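Local coordinates for pirin-like protein (Geobacillus kaustophilus, PDB 2P17) that is of unknown function but belongs to the pirin family of cupins and binds one iron ion per subunit, at residues D45-R49 against G50-V54; H73-S76 against K77-H80. All coordinates share one frame; numbering follows the deposited sequence.

Interaction 1 of 2, residues D45-R49 against G50-V54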
ATOM      1  N   ASP A  45       7.882   8.439   3.794  1.00 12.20           N
ATOM      2  CA  ASP A  45       8.228   9.640   4.558  1.00 12.01           C
ATOM      3  C   ASP A  45       8.706   9.281   5.947  1.00 11.73           C
ATOM      4  O   ASP A  45       8.163   8.381   6.590  1.00 11.50           O
ATOM      5  CB  ASP A  45       7.027  10.577   4.666  1.00 12.18           C
ATOM      6  CG  ASP A  45       6.644  11.180   3.334  1.00 14.64           C
ATOM      7  OD1 ASP A  45       7.320  12.134   2.898  1.00 15.12           O
ATOM      8  OD2 ASP A  45       5.662  10.704   2.731  1.00 17.14           O
ATOM      9  N   ILE A  46       9.744   9.982   6.396  1.00 11.04           N
ATOM     10  CA  ILE A  46      10.157   9.946   7.786  1.00 11.25           C
ATOM     11  C   ILE A  46      10.088  11.389   8.254  1.00 11.21           C
ATOM     12  O   ILE A  46      10.805  12.246   7.723  1.00 11.01           O
ATOM     13  CB  ILE A  46      11.593   9.394   7.939  1.00 11.23           C
ATOM     14  CG1 ILE A  46      11.681   7.973   7.370  1.00 12.28           C
ATOM     15  CG2 ILE A  46      12.033   9.462   9.411  1.00 11.34           C
ATOM     16  CD1 ILE A  46      13.077   7.412   7.322  1.00 13.67           C
ATOM     17  N   PHE A  47       9.227  11.679   9.225  1.00 10.52           N
ATOM     18  CA  PHE A  47       8.941  13.074   9.549  1.00 10.95           C
ATOM     19  C   PHE A  47       8.588  13.328  11.005  1.00 11.55           C
ATOM     20  O   PHE A  47       8.145  12.421  11.715  1.00 11.18           O
ATOM     21  CB  PHE A  47       7.910  13.688   8.580  1.00 10.94           C
ATOM     22  CG  PHE A  47       6.560  13.007   8.578  1.00 10.74           C
ATOM     23  CD1 PHE A  47       5.439  13.668   9.063  1.00 11.25           C
ATOM     24  CD2 PHE A  47       6.404  11.723   8.053  1.00 10.19           C
ATOM     25  CE1 PHE A  47       4.192  13.066   9.038  1.00 11.85           C
ATOM     26  CE2 PHE A  47       5.155  11.100   8.026  1.00  9.92           C
ATOM     27  CZ  PHE A  47       4.039  11.778   8.527  1.00 10.62           C
ATOM     28  N   GLU A  48       8.815  14.568  11.436  1.00 12.63           N
ATOM     29  CA  GLU A  48       8.504  14.996  12.792  1.00 14.26           C
ATOM     30  C   GLU A  48       7.333  15.973  12.804  1.00 14.26           C
ATOM     31  O   GLU A  48       6.885  16.439  11.751  1.00 14.10           O
ATOM     32  CB  GLU A  48       9.747  15.623  13.443  1.00 14.10           C
ATOM     33  CG  GLU A  48      10.909  14.630  13.604  1.00 16.42           C
ATOM     34  CD  GLU A  48      12.221  15.267  14.037  1.00 17.60           C
ATOM     35  OE1 GLU A  48      12.223  16.114  14.966  0.80 21.30           O
ATOM     36  OE2 GLU A  48      13.264  14.899  13.455  0.50 18.20           O
ATOM     37  N   ARG A  49       6.834  16.264  14.002  1.00 14.70           N
ATOM     38  CA  ARG A  49       5.729  17.197  14.199  1.00 15.37           C
ATOM     39  C   ARG A  49       6.038  18.541  13.545  1.00 15.18           C
ATOM     40  O   ARG A  49       7.140  19.085  13.697  1.00 15.48           O
ATOM     41  CB  ARG A  49       5.452  17.389  15.693  1.00 15.77           C
ATOM     42  CG  ARG A  49       4.139  18.087  16.009  1.00 17.12           C
ATOM     43  CD  ARG A  49       3.773  17.894  17.471  1.00 17.57           C
ATOM     44  NE  ARG A  49       2.504  18.525  17.841  1.00 19.83           N
ATOM     45  CZ  ARG A  49       1.303  17.975  17.681  1.00 20.56           C
ATOM     46  NH1 ARG A  49       1.162  16.764  17.141  1.00 19.09           N
ATOM     47  NH2 ARG A  49       0.224  18.644  18.071  1.00 21.98           N
ATOM     48  N   GLY A  50       5.060  19.045  12.797  1.00 15.40           N
ATOM     49  CA  GLY A  50       5.162  20.345  12.132  1.00 15.62           C
ATOM     50  C   GLY A  50       5.601  20.303  10.680  1.00 15.67           C
ATOM     51  O   GLY A  50       5.679  21.343  10.020  1.00 15.77           O
ATOM     52  N   THR A  51       5.890  19.101  10.176  1.00 15.11           N
ATOM     53  CA  THR A  51       6.379  18.937   8.807  1.00 15.25           C
ATOM     54  C   THR A  51       5.372  19.422   7.760  1.00 15.64           C
ATOM     55  O   THR A  51       5.713  20.230   6.885  1.00 16.06           O
ATOM     56  CB  THR A  51       6.756  17.467   8.510  1.00 14.85           C
ATOM     57  OG1 THR A  51       7.860  17.080   9.338  1.00 14.48           O
ATOM     58  CG2 THR A  51       7.152  17.298   7.053  1.00 14.61           C
ATOM     59  N   PHE A  52       4.146  18.916   7.852  1.00 15.73           N
ATOM     60  CA  PHE A  52       3.132  19.189   6.844  1.00 16.40           C
ATOM     61  C   PHE A  52       2.126  20.244   7.274  1.00 16.71           C
ATOM     62  O   PHE A  52       1.870  20.440   8.460  1.00 17.56           O
ATOM     63  CB  PHE A  52       2.409  17.901   6.453  1.00 16.18           C
ATOM     64  CG  PHE A  52       3.298  16.893   5.800  1.00 15.60           C
ATOM     65  CD1 PHE A  52       3.851  17.143   4.546  1.00 15.48           C
ATOM     66  CD2 PHE A  52       3.590  15.690   6.431  1.00 16.47           C
ATOM     67  CE1 PHE A  52       4.689  16.212   3.938  1.00 16.74           C
ATOM     68  CE2 PHE A  52       4.418  14.763   5.834  1.00 15.74           C
ATOM     69  CZ  PHE A  52       4.965  15.016   4.586  1.00 16.00           C
ATOM     70  N   ASP A  53       1.573  20.924   6.278  1.00 17.48           N
ATOM     71  CA  ASP A  53       0.482  21.861   6.475  1.00 18.12           C
ATOM     72  C   ASP A  53      -0.811  21.213   6.002  1.00 17.73           C
ATOM     73  O   ASP A  53      -0.798  20.151   5.377  1.00 18.05           O
ATOM     74  CB  ASP A  53       0.748  23.144   5.690  1.00 18.87           C
ATOM     75  CG  ASP A  53       1.953  23.911   6.217  1.00 21.47           C
ATOM     76  OD1 ASP A  53       2.127  23.990   7.452  1.00 25.94           O
ATOM     77  OD2 ASP A  53       2.725  24.435   5.389  1.00 25.79           O
ATOM     78  N   VAL A  54      -1.928  21.856   6.311  1.00 17.36           N
ATOM     79  CA  VAL A  54      -3.227  21.381   5.861  1.00 17.15           C
ATOM     80  C   VAL A  54      -3.326  21.606   4.354  1.00 16.82           C
ATOM     81  O   VAL A  54      -2.982  22.685   3.852  1.00 17.57           O
ATOM     82  CB  VAL A  54      -4.356  22.127   6.603  1.00 17.17           C
ATOM     83  CG1 VAL A  54      -5.706  21.817   5.980  1.00 17.66           C
ATOM     84  CG2 VAL A  54      -4.352  21.769   8.087  1.00 18.36           C
TER
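A type II beta turn from E48 to T51 reverses the chain just after strand 39-47, T51 N donating to E48 O over 3.2 Å with an N-H...O angle of 144°. The turn opens the loop that runs on to strand 55-57 in the Pirin family domain, a member of the cupin clan. Its third position is G50, whose positive phi would press a beta carbon against the carbonyl oxygen of R49; glycine has none to press. T51 grips the turn a second time: with OG1 beside its own backbone N, the hydroxyl donates to E48 O over 2.7 Å, so that one carbonyl oxygen takes both donors, each somewhat tilted from the carbonyl plane. A short, branched residue suits the place, since its methyl CG2 lies at the same time over the centre of the F52 ring. The two phenylalanines meet in a T-shaped pair, the edge of F52 directed at the face of F47, with centroids 5.0 Å apart and planes at 68°. In F47 a chi1 of 61° puts CG between the backbone N and the carbonyl carbon, with the CB bond directed toward residues 50-54. D45 makes a loose edge approach to F52, OD1 lying 4.1 Å from F52 CZ near the ring plane; the firm partner of OD1 is H22 NE2, by a hydrogen bond. The R49 chain, extended from CG to NE, carries NH1 to a salt bridge with E72 OE1 and a hydrogen bond to P103 O, and G50 N is held by D102 OD1. F52 presents its CD2-CE2 edge to the CD1-CE1 side of F47, with F52 CE2 3.6 Å from F47 CD1 and above that ring, displaced toward its rim.

Interaction 2 of 2, residues H73-S76 against K77-H80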
ATOM      1  N   HIS A  73      -3.967  12.128  12.746  1.00 12.34           N
ATOM      2  CA  HIS A  73      -4.639  12.443  11.484  1.00 12.55           C
ATOM      3  C   HIS A  73      -5.733  13.484  11.678  1.00 12.10           C
ATOM      4  O   HIS A  73      -6.488  13.441  12.653  1.00 13.10           O
ATOM      5  CB  HIS A  73      -5.260  11.191  10.874  1.00 12.74           C
ATOM      6  CG  HIS A  73      -6.223  11.487   9.769  1.00 12.05           C
ATOM      7  ND1 HIS A  73      -5.809  11.745   8.482  1.00 12.30           N
ATOM      8  CD2 HIS A  73      -7.573  11.598   9.761  1.00 12.42           C
ATOM      9  CE1 HIS A  73      -6.863  12.002   7.725  1.00 12.11           C
ATOM     10  NE2 HIS A  73      -7.945  11.919   8.480  1.00 11.98           N
ATOM     11  N   PHE A  74      -5.821  14.418  10.739  1.00 11.61           N
ATOM     12  CA  PHE A  74      -6.977  15.287  10.641  1.00 11.59           C
ATOM     13  C   PHE A  74      -7.538  15.283   9.227  1.00 11.43           C
ATOM     14  O   PHE A  74      -6.781  15.324   8.258  1.00 10.76           O
ATOM     15  CB  PHE A  74      -6.621  16.729  11.034  1.00 12.08           C
ATOM     16  CG  PHE A  74      -7.689  17.710  10.675  1.00 12.75           C
ATOM     17  CD1 PHE A  74      -8.807  17.853  11.486  1.00 14.59           C
ATOM     18  CD2 PHE A  74      -7.609  18.442   9.492  1.00 12.36           C
ATOM     19  CE1 PHE A  74      -9.831  18.741  11.135  1.00 14.85           C
ATOM     20  CE2 PHE A  74      -8.627  19.326   9.136  1.00 14.53           C
ATOM     21  CZ  PHE A  74      -9.726  19.478   9.960  1.00 13.35           C
ATOM     22  N   ASP A  75      -8.863  15.261   9.115  1.00 11.08           N
ATOM     23  CA  ASP A  75      -9.506  15.673   7.873  1.00 10.92           C
ATOM     24  C   ASP A  75     -10.805  16.443   8.145  1.00 10.88           C
ATOM     25  O   ASP A  75     -11.404  16.336   9.220  1.00 11.07           O
ATOM     26  CB  ASP A  75      -9.721  14.480   6.920  1.00 10.84           C
ATOM     27  CG  ASP A  75     -10.793  13.535   7.398  1.00 11.97           C
ATOM     28  OD1 ASP A  75     -11.987  13.879   7.264  1.00 13.59           O
ATOM     29  OD2 ASP A  75     -10.437  12.450   7.909  1.00 13.95           O
ATOM     30  N   SER A  76     -11.225  17.227   7.157  1.00 10.75           N
ATOM     31  CA  SER A  76     -12.354  18.141   7.315  1.00 11.77           C
ATOM     32  C   SER A  76     -13.726  17.494   7.192  1.00 12.54           C
ATOM     33  O   SER A  76     -14.741  18.180   7.314  1.00 12.92           O
ATOM     34  CB  SER A  76     -12.234  19.310   6.342  1.00 11.19           C
ATOM     35  OG  SER A  76     -12.206  18.858   4.993  1.00 11.63           O
ATOM     36  N   LYS A  77     -13.751  16.181   6.968  1.00 12.92           N
ATOM     37  CA  LYS A  77     -14.994  15.430   7.015  1.00 14.01           C
ATOM     38  C   LYS A  77     -15.204  14.810   8.395  1.00 13.98           C
ATOM     39  O   LYS A  77     -16.227  15.060   9.044  1.00 14.41           O
ATOM     40  CB  LYS A  77     -15.039  14.349   5.913  1.00 14.34           C
ATOM     41  CG  LYS A  77     -16.325  13.508   5.878  1.00 16.25           C
ATOM     42  CD  LYS A  77     -17.521  14.359   5.484  1.00 19.93           C
ATOM     43  CE  LYS A  77     -18.748  13.507   5.174  1.00 23.00           C
ATOM     44  NZ  LYS A  77     -19.376  12.960   6.408  1.00 26.78           N
ATOM     45  N   ALA A  78     -14.225  14.025   8.843  1.00 13.78           N
ATOM     46  CA  ALA A  78     -14.358  13.214  10.053  1.00 13.88           C
ATOM     47  C   ALA A  78     -13.638  13.774  11.286  1.00 14.00           C
ATOM     48  O   ALA A  78     -13.884  13.327  12.413  1.00 15.10           O
ATOM     49  CB  ALA A  78     -13.909  11.781   9.779  1.00 14.35           C
ATOM     50  N   GLY A  79     -12.746  14.743  11.082  1.00 13.30           N
ATOM     51  CA  GLY A  79     -12.023  15.349  12.202  1.00 13.27           C
ATOM     52  C   GLY A  79     -10.757  14.593  12.566  1.00 13.25           C
ATOM     53  O   GLY A  79      -9.993  14.197  11.680  1.00 12.99           O
ATOM     54  N   HIS A  80     -10.537  14.386  13.864  1.00 14.23           N
ATOM     55  CA  HIS A  80      -9.277  13.819  14.355  1.00 14.93           C
ATOM     56  C   HIS A  80      -9.300  12.328  14.613  1.00 15.09           C
ATOM     57  O   HIS A  80     -10.279  11.782  15.139  1.00 15.21           O
ATOM     58  CB  HIS A  80      -8.840  14.514  15.642  1.00 15.93           C
ATOM     59  CG  HIS A  80      -8.058  15.759  15.412  1.00 18.35           C
ATOM     60  ND1 HIS A  80      -6.700  15.749  15.178  1.00 22.57           N
ATOM     61  CD2 HIS A  80      -8.438  17.057  15.379  1.00 21.04           C
ATOM     62  CE1 HIS A  80      -6.278  16.987  14.998  1.00 22.45           C
ATOM     63  NE2 HIS A  80      -7.311  17.800  15.122  1.00 22.13           N
TER
HETATM   64  O   HOH W   1     -10.649  11.706  10.639  1.00 16.21           O
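D75 OD1 accepts two backbone N-H groups of the turn that follows it: A78 N at 2.7 Å, nearly straight at the hydrogen, on the syn side but 32° out of the carboxylate plane, and K77 N at 2.9 Å, on the anti lone pair. With CG set between the backbone N and the carbonyl carbon (chi1 71°), the carboxylate leans over the turn of this beta hairpin. Its other oxygen, OD2, takes H73 NE2 at 2.6 Å through its anti lone pair, in the imidazole plane, and also a water that bridges to G79 O. D75 and G79 form an antiparallel hydrogen-bonded pair, with D75 N to G79 O 3.0 Å and G79 N to D75 O 2.8 Å. Glycine suits position 79 because at its positive phi a CB would press on the carbonyl O of A78. F74 CB sits over the imidazole of H80, 4.2 Å from its centroid, the ring planes inclined at 51°. Four donors stabilise the buried D75 carboxylate. H73 ND1 bonds E101 OE2, so a carboxylate at each nitrogen fixes the ring's rotation and would probably raise its affinity for a second proton.

Overall arrangement
Interaction 1 closes before interaction 2 opens along the chain; their centres lie 16 Å apart and their nearest atoms about 5 Å, without touching. Both lie near the iron site of the Pirin domain, for which H57 and H99 are seen as ligands and H55 and E101 are predicted. In interaction 1 the side chain of F52 is about 7 Å from the bound Fe (III) ion; that of F47 is merely near E101, about 5 Å from its side chain. In interaction 2 the side chain of H73 is about 9 Å from the bound Fe (III) ion. The side chain of D75 is about 4 Å from that of H99. The hydrogen-bonded chain D75-H73-E101 is consistent with a second-shell role for H73, positioned by D75, if E101 binds the metal as predicted.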